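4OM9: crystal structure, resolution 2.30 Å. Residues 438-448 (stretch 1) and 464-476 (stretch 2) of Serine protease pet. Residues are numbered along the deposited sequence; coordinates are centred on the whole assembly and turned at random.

Stretch 1 438-448: QTFKKIAATDS
Stretch 2 (464-476) SVNNQNNYIYHGN

The most unusual feature is a tyrosine hydroxyl bonded to a backbone oxygen beyond the end of the paired strands. Tyr471 OH donates a short hydrogen bond to the backbone oxygen Ile443 O at 2.6 Å. The acceptor lies at the edge of the Tyr471 ring, near its plane. The ring (chi1 156°, chi2 77°) also carries Lys442 over one face. Lys442 CG sits 3.9 Å from the ring centroid and 3.6 Å from Tyr471 CD1, a CH-pi contact. Lys442 is extended (phi/psi -152/135), with chi1 m, chi2 t, chi3 m and chi4 t.

Before this point the two stretches run as parallel strands. Thr439 pairs with Ser464 (CA to CA 4.5 Å), and Phe440 with Val465 (CA to CA 4.9 Å). Phi/psi values are extended: Thr439 -115/133, Phe440 -124/137, Ser464 -103/129, Val465 -127/111. Ser464 N donates to Gln438 O at 3.0 Å. Phe440 N donates to Ser464 O at 2.8 Å. Asn466 N donates to Phe440 O at 3.0 Å. The first two are nearly linear. Two CA-H...O contacts accompany them: Thr439 CA to Ser464 O at 3.4 Å, and Val465 CA to Phe440 O at 3.2 Å. The side chains of Thr439 and Ser464, both m, share one face of the sheet. Phe440 (m) and Val465 (t) share the other.

The ladder then breaks. Lys441 turns to -62/-43 and Asn466 to -124/44. Lys441 O and Asn467 N remain 3.0 Å apart, but the angle is too poor for a hydrogen bond. Within stretch 2, Asn467 (chi1 p) donates from ND2 to Asn469 O at 2.8 Å.

Ile443 points toward stretch 2 and is buried, with chi1 m and chi2 at 145°. Its CD1 lies over one face of the Tyr473 ring, 3.7 Å from the centroid, and reaches Val465 CG2 at 4.0 Å. Ala445 CB packs against Tyr473 CE1 at 3.8 Å. Tyr473 has chi1 t and chi2 52°. Tyr473 OH donates to Asn476 O at 2.6 Å, a bond within stretch 2.

A water joins the backbones further along. It donates to Ala445 O (2.7 Å) and Ile472 O (2.9 Å) and accepts from His474 N (2.8 Å).

The stretches close up again at their ends. Ser448 CA lies 4.1 Å from Gly475 CA. A CB on Gly475 would clash with Tyr473 OH. Asn476 (chi1 m) donates from ND2 to Ser448 O at 2.8 Å. Together the stretches bury 923 Å².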

ATOM      1  N   GLN A 438     -16.922  -8.932  15.107  1.00 34.07           N
ATOM      2  CA  GLN A 438     -17.526  -7.607  15.080  1.00 31.32           C
ATOM      3  C   GLN A 438     -17.955  -7.213  13.676  1.00 29.18           C
ATOM      4  O   GLN A 438     -17.275  -7.489  12.697  1.00 28.56           O
ATOM      5  CB  GLN A 438     -16.574  -6.543  15.631  1.00 26.49           C
ATOM      6  CG  GLN A 438     -17.162  -5.118  15.566  1.00 27.06           C
ATOM      7  CD  GLN A 438     -18.300  -4.881  16.576  1.00 30.13           C
ATOM      8  OE1 GLN A 438     -18.197  -5.287  17.742  1.00 31.43           O
ATOM      9  NE2 GLN A 438     -19.382  -4.218  16.132  1.00 26.69           N
ATOM     10  N   THR A 439     -19.105  -6.559  13.608  1.00 31.48           N
ATOM     11  CA  THR A 439     -19.692  -6.130  12.354  1.00 32.64           C
ATOM     12  C   THR A 439     -19.734  -4.622  12.276  1.00 29.72           C
ATOM     13  O   THR A 439     -20.136  -3.963  13.229  1.00 31.00           O
ATOM     14  CB  THR A 439     -21.123  -6.654  12.203  1.00 33.74           C
ATOM     15  OG1 THR A 439     -21.120  -8.087  12.280  1.00 36.55           O
ATOM     16  CG2 THR A 439     -21.728  -6.177  10.886  1.00 36.19           C
ATOM     17  N   PHE A 440     -19.313  -4.087  11.142  1.00 28.18           N
ATOM     18  CA  PHE A 440     -19.505  -2.687  10.838  1.00 28.36           C
ATOM     19  C   PHE A 440     -20.255  -2.557   9.517  1.00 26.37           C
ATOM     20  O   PHE A 440     -19.956  -3.259   8.543  1.00 27.95           O
ATOM     21  CB  PHE A 440     -18.171  -1.930  10.710  1.00 26.25           C
ATOM     22  CG  PHE A 440     -17.226  -2.085  11.875  1.00 25.18           C
ATOM     23  CD1 PHE A 440     -16.461  -3.230  12.022  1.00 25.29           C
ATOM     24  CD2 PHE A 440     -17.020  -1.024  12.765  1.00 24.86           C
ATOM     25  CE1 PHE A 440     -15.558  -3.352  13.063  1.00 25.13           C
ATOM     26  CE2 PHE A 440     -16.116  -1.129  13.802  1.00 24.65           C
ATOM     27  CZ  PHE A 440     -15.387  -2.300  13.954  1.00 24.82           C
ATOM     28  N   LYS A 441     -21.220  -1.661   9.470  1.00 26.57           N
ATOM     29  CA  LYS A 441     -21.677  -1.150   8.207  1.00 26.97           C
ATOM     30  C   LYS A 441     -20.482  -0.427   7.542  1.00 30.78           C
ATOM     31  O   LYS A 441     -20.231  -0.583   6.348  1.00 30.85           O
ATOM     32  CB  LYS A 441     -22.845  -0.202   8.427  1.00 30.63           C
ATOM     33  CG  LYS A 441     -23.639   0.156   7.201  1.00 37.99           C
ATOM     34  CD  LYS A 441     -24.996  -0.548   7.194  1.00 44.60           C
ATOM     35  CE  LYS A 441     -25.960   0.192   6.267  1.00 54.78           C
ATOM     36  NZ  LYS A 441     -25.292   0.629   4.985  1.00 54.21           N
ATOM     37  N   LYS A 442     -19.745   0.345   8.351  1.00 37.69           N
ATOM     38  CA  LYS A 442     -18.571   1.119   7.923  1.00 36.53           C
ATOM     39  C   LYS A 442     -17.592   1.314   9.090  1.00 36.49           C
ATOM     40  O   LYS A 442     -18.014   1.626  10.205  1.00 34.06           O
ATOM     41  CB  LYS A 442     -18.984   2.493   7.375  1.00 37.05           C
ATOM     42  CG  LYS A 442     -19.474   2.482   5.941  1.00 42.17           C
ATOM     43  CD  LYS A 442     -19.785   3.881   5.422  1.00 43.79           C
ATOM     44  CE  LYS A 442     -21.092   4.429   5.987  1.00 49.46           C
ATOM     45  NZ  LYS A 442     -21.644   5.513   5.121  1.00 58.94           N
ATOM     46  N   ILE A 443     -16.294   1.119   8.849  1.00 30.46           N
ATOM     47  CA  ILE A 443     -15.307   1.502   9.855  1.00 31.21           C
ATOM     48  C   ILE A 443     -14.937   2.967   9.680  1.00 31.38           C
ATOM     49  O   ILE A 443     -14.527   3.371   8.589  1.00 29.43           O
ATOM     50  CB  ILE A 443     -14.017   0.695   9.774  1.00 30.27           C
ATOM     51  CG1 ILE A 443     -14.295  -0.790   9.854  1.00 29.04           C
ATOM     52  CG2 ILE A 443     -13.072   1.127  10.888  1.00 27.37           C
ATOM     53  CD1 ILE A 443     -13.324  -1.629   8.971  1.00 30.08           C
ATOM     54  N   ALA A 444     -15.064   3.757  10.742  1.00 29.05           N
ATOM     55  CA  ALA A 444     -14.743   5.174  10.651  1.00 28.41           C
ATOM     56  C   ALA A 444     -13.272   5.467  10.976  1.00 29.82           C
ATOM     57  O   ALA A 444     -12.929   5.892  12.095  1.00 29.27           O
ATOM     58  CB  ALA A 444     -15.650   5.977  11.550  1.00 28.84           C
ATOM     59  N   ALA A 445     -12.420   5.267   9.963  1.00 25.06           N
ATOM     60  CA  ALA A 445     -10.976   5.398  10.084  1.00 24.11           C
ATOM     61  C   ALA A 445     -10.536   6.473   9.136  1.00 24.44           C
ATOM     62  O   ALA A 445     -11.014   6.472   8.006  1.00 25.52           O
ATOM     63  CB  ALA A 445     -10.302   4.076   9.759  1.00 24.19           C
ATOM     64  N   THR A 446      -9.673   7.409   9.564  1.00 31.02           N
ATOM     65  CA  THR A 446      -9.220   8.450   8.629  1.00 33.10           C
ATOM     66  C   THR A 446      -7.973   8.050   7.880  1.00 31.01           C
ATOM     67  O   THR A 446      -7.764   8.512   6.785  1.00 32.16           O
ATOM     68  CB  THR A 446      -8.934   9.828   9.304  1.00 36.06           C
ATOM     69  OG1 THR A 446      -7.824   9.733  10.217  1.00 34.98           O
ATOM     70  CG2 THR A 446     -10.098  10.245  10.071  1.00 36.85           C
ATOM     71  N   ASP A 447      -7.146   7.200   8.466  1.00 24.86           N
ATOM     72  CA  ASP A 447      -5.884   6.868   7.830  1.00 25.22           C
ATOM     73  C   ASP A 447      -5.318   5.517   8.250  1.00 25.09           C
ATOM     74  O   ASP A 447      -5.820   4.864   9.142  1.00 24.73           O
ATOM     75  CB  ASP A 447      -4.833   7.974   8.104  1.00 25.38           C
ATOM     76  CG  ASP A 447      -4.501   8.130   9.600  1.00 25.79           C
ATOM     77  OD1 ASP A 447      -4.348   7.102  10.292  1.00 24.88           O
ATOM     78  OD2 ASP A 447      -4.353   9.282  10.074  1.00 25.19           O
ATOM     79  N   SER A 448      -4.216   5.146   7.623  1.00 25.51           N
ATOM     80  CA  SER A 448      -3.620   3.843   7.824  1.00 25.97           C
ATOM     81  C   SER A 448      -2.834   3.746   9.107  1.00 26.11           C
ATOM     82  O   SER A 448      -2.068   2.797   9.290  1.00 26.66           O
ATOM     83  CB  SER A 448      -2.712   3.507   6.646  1.00 26.43           C
ATOM     84  OG  SER A 448      -1.764   4.525   6.476  1.00 31.03           O
ATOM     85  N   SER A 464     -16.737  -8.372   9.903  1.00 31.42           N
ATOM     86  CA  SER A 464     -17.704  -8.188   8.834  1.00 31.21           C
ATOM     87  C   SER A 464     -17.865  -6.704   8.489  1.00 31.80           C
ATOM     88  O   SER A 464     -18.065  -5.853   9.372  1.00 31.26           O
ATOM     89  CB  SER A 464     -19.059  -8.799   9.232  1.00 32.12           C
ATOM     90  OG  SER A 464     -18.937 -10.178   9.586  1.00 30.01           O
ATOM     91  N   VAL A 465     -17.759  -6.381   7.205  1.00 29.78           N
ATOM     92  CA  VAL A 465     -18.001  -5.019   6.753  1.00 29.05           C
ATOM     93  C   VAL A 465     -19.020  -5.082   5.657  1.00 30.26           C
ATOM     94  O   VAL A 465     -18.733  -5.600   4.583  1.00 30.50           O
ATOM     95  CB  VAL A 465     -16.738  -4.334   6.216  1.00 31.45           C
ATOM     96  CG1 VAL A 465     -17.048  -2.888   5.854  1.00 29.36           C
ATOM     97  CG2 VAL A 465     -15.606  -4.442   7.218  1.00 27.88           C
ATOM     98  N   ASN A 466     -20.218  -4.582   5.917  1.00 28.68           N
ATOM     99  CA  ASN A 466     -21.307  -4.794   4.974  1.00 31.34           C
ATOM    100  C   ASN A 466     -21.954  -3.506   4.502  1.00 28.97           C
ATOM    101  O   ASN A 466     -23.162  -3.407   4.407  1.00 31.12           O
ATOM    102  CB  ASN A 466     -22.359  -5.741   5.573  1.00 28.58           C
ATOM    103  CG  ASN A 466     -22.896  -5.262   6.875  1.00 31.37           C
ATOM    104  OD1 ASN A 466     -22.546  -4.166   7.327  1.00 33.11           O
ATOM    105  ND2 ASN A 466     -23.764  -6.066   7.507  1.00 29.90           N
ATOM    106  N   ASN A 467     -21.125  -2.523   4.185  1.00 29.81           N
ATOM    107  CA  ASN A 467     -21.586  -1.355   3.454  1.00 34.75           C
ATOM    108  C   ASN A 467     -22.382  -1.699   2.183  1.00 35.73           C
ATOM    109  O   ASN A 467     -22.085  -2.678   1.470  1.00 33.06           O
ATOM    110  CB  ASN A 467     -20.392  -0.492   3.082  1.00 31.39           C
ATOM    111  CG  ASN A 467     -19.359  -1.263   2.309  1.00 32.16           C
ATOM    112  OD1 ASN A 467     -18.754  -2.198   2.837  1.00 29.29           O
ATOM    113  ND2 ASN A 467     -19.144  -0.879   1.042  1.00 29.36           N
ATOM    114  N   GLN A 468     -23.387  -0.878   1.897  1.00 39.06           N
ATOM    115  CA  GLN A 468     -24.238  -1.078   0.735  1.00 43.18           C
ATOM    116  C   GLN A 468     -23.915  -0.061  -0.358  1.00 45.04           C
ATOM    117  O   GLN A 468     -24.441  -0.127  -1.473  1.00 47.60           O
ATOM    118  CB  GLN A 468     -25.706  -0.985   1.136  1.00 46.06           C
ATOM    119  CG  GLN A 468     -26.118  -2.009   2.186  1.00 44.30           C
ATOM    120  CD  GLN A 468     -27.608  -1.970   2.485  1.00 56.24           C
ATOM    121  OE1 GLN A 468     -28.036  -1.429   3.505  1.00 60.38           O
ATOM    122  NE2 GLN A 468     -28.408  -2.544   1.591  1.00 58.28           N
ATOM    123  N   ASN A 469     -23.054   0.890  -0.023  1.00 43.60           N
ATOM    124  CA  ASN A 469     -22.635   1.893  -0.974  1.00 42.56           C
ATOM    125  C   ASN A 469     -21.138   1.982  -0.961  1.00 41.56           C
ATOM    126  O   ASN A 469     -20.483   1.341  -0.134  1.00 38.69           O
ATOM    127  CB  ASN A 469     -23.236   3.257  -0.649  1.00 45.23           C
ATOM    128  CG  ASN A 469     -24.681   3.168  -0.214  1.00 55.40           C
ATOM    129  OD1 ASN A 469     -25.024   3.510   0.928  1.00 60.07           O
ATOM    130  ND2 ASN A 469     -25.545   2.713  -1.122  1.00 49.10           N
ATOM    131  N   ASN A 470     -20.606   2.775  -1.889  1.00 35.95           N
ATOM    132  CA  ASN A 470     -19.178   2.985  -2.001  1.00 32.22           C
ATOM    133  C   ASN A 470     -18.602   3.479  -0.692  1.00 31.86           C
ATOM    134  O   ASN A 470     -19.052   4.489  -0.139  1.00 30.18           O
ATOM    135  CB  ASN A 470     -18.864   3.992  -3.101  1.00 32.58           C
ATOM    136  CG  ASN A 470     -18.904   3.388  -4.491  1.00 37.02           C
ATOM    137  OD1 ASN A 470     -19.189   2.198  -4.676  1.00 41.83           O
ATOM    138  ND2 ASN A 470     -18.632   4.218  -5.481  1.00 39.30           N
ATOM    139  N   TYR A 471     -17.613   2.750  -0.200  1.00 32.72           N
ATOM    140  CA  TYR A 471     -16.979   3.085   1.056  1.00 28.71           C
ATOM    141  C   TYR A 471     -15.513   2.655   1.011  1.00 30.82           C
ATOM    142  O   TYR A 471     -15.179   1.569   0.499  1.00 30.42           O
ATOM    143  CB  TYR A 471     -17.704   2.430   2.244  1.00 28.06           C
ATOM    144  CG  TYR A 471     -16.782   2.265   3.427  1.00 28.19           C
ATOM    145  CD1 TYR A 471     -16.448   3.346   4.244  1.00 26.84           C
ATOM    146  CD2 TYR A 471     -16.210   1.039   3.707  1.00 28.47           C
ATOM    147  CE1 TYR A 471     -15.570   3.193   5.317  1.00 26.17           C
ATOM    148  CE2 TYR A 471     -15.354   0.879   4.763  1.00 28.15           C
ATOM    149  CZ  TYR A 471     -15.032   1.953   5.566  1.00 25.93           C
ATOM    150  OH  TYR A 471     -14.158   1.748   6.606  1.00 25.42           O
ATOM    151  N   ILE A 472     -14.630   3.514   1.515  1.00 27.93           N
ATOM    152  CA  ILE A 472     -13.219   3.159   1.564  1.00 27.68           C
ATOM    153  C   ILE A 472     -12.734   3.011   3.006  1.00 26.85           C
ATOM    154  O   ILE A 472     -12.856   3.931   3.794  1.00 26.54           O
ATOM    155  CB  ILE A 472     -12.341   4.195   0.842  1.00 28.14           C
ATOM    156  CG1 ILE A 472     -12.930   4.519  -0.529  1.00 30.23           C
ATOM    157  CG2 ILE A 472     -10.917   3.666   0.712  1.00 28.07           C
ATOM    158  CD1 ILE A 472     -12.061   5.450  -1.385  1.00 29.81           C
ATOM    159  N   TYR A 473     -12.196   1.838   3.330  1.00 29.06           N
ATOM    160  CA  TYR A 473     -11.513   1.635   4.595  1.00 26.90           C
ATOM    161  C   TYR A 473     -10.068   2.040   4.377  1.00 28.77           C
ATOM    162  O   TYR A 473      -9.366   1.431   3.549  1.00 30.83           O
ATOM    163  CB  TYR A 473     -11.624   0.181   5.071  1.00 26.64           C
ATOM    164  CG  TYR A 473     -10.850  -0.117   6.341  1.00 27.07           C
ATOM    165  CD1 TYR A 473     -11.020   0.671   7.494  1.00 25.07           C
ATOM    166  CD2 TYR A 473      -9.970  -1.199   6.404  1.00 26.18           C
ATOM    167  CE1 TYR A 473     -10.316   0.395   8.655  1.00 24.71           C
ATOM    168  CE2 TYR A 473      -9.260  -1.481   7.557  1.00 26.03           C
ATOM    169  CZ  TYR A 473      -9.440  -0.687   8.686  1.00 28.28           C
ATOM    170  OH  TYR A 473      -8.724  -0.965   9.835  1.00 27.47           O
ATOM    171  N   HIS A 474      -9.650   3.102   5.073  1.00 25.80           N
ATOM    172  CA  HIS A 474      -8.296   3.624   4.989  1.00 25.92           C
ATOM    173  C   HIS A 474      -7.332   2.898   5.941  1.00 25.61           C
ATOM    174  O   HIS A 474      -6.122   3.075   5.848  1.00 25.81           O
ATOM    175  CB  HIS A 474      -8.270   5.117   5.316  1.00 25.86           C
ATOM    176  CG  HIS A 474      -8.860   6.014   4.258  1.00 27.85           C
ATOM    177  ND1 HIS A 474      -8.400   6.054   2.955  1.00 27.13           N
ATOM    178  CD2 HIS A 474      -9.813   6.976   4.355  1.00 26.49           C
ATOM    179  CE1 HIS A 474      -9.080   6.971   2.281  1.00 27.64           C
ATOM    180  NE2 HIS A 474      -9.937   7.542   3.106  1.00 27.26           N
ATOM    181  N   GLY A 475      -7.862   2.114   6.880  1.00 27.51           N
ATOM    182  CA  GLY A 475      -7.033   1.486   7.903  1.00 29.68           C
ATOM    183  C   GLY A 475      -6.497   0.112   7.521  1.00 31.50           C
ATOM    184  O   GLY A 475      -6.639  -0.329   6.371  1.00 28.25           O
ATOM    185  N   ASN A 476      -5.898  -0.591   8.480  1.00 31.00           N
ATOM    186  CA  ASN A 476      -5.349  -1.911   8.184  1.00 30.45           C
ATOM    187  C   ASN A 476      -6.072  -3.078   8.876  1.00 31.95           C
ATOM    188  O   ASN A 476      -6.974  -2.885   9.693  1.00 29.87           O
ATOM    189  CB  ASN A 476      -3.871  -1.968   8.553  1.00 31.33           C
ATOM    190  CG  ASN A 476      -3.119  -0.738   8.115  1.00 33.01           C
ATOM    191  OD1 ASN A 476      -2.982  -0.478   6.921  1.00 34.01           O
ATOM    192  ND2 ASN A 476      -2.621   0.037   9.089  1.00 30.11           N
TER
HETATM  193  O   HOH W   1     -18.314 -10.747  12.047  1.00 30.72           O
HETATM  194  O   HOH W   2     -11.673   4.454   6.363  1.00 30.72           O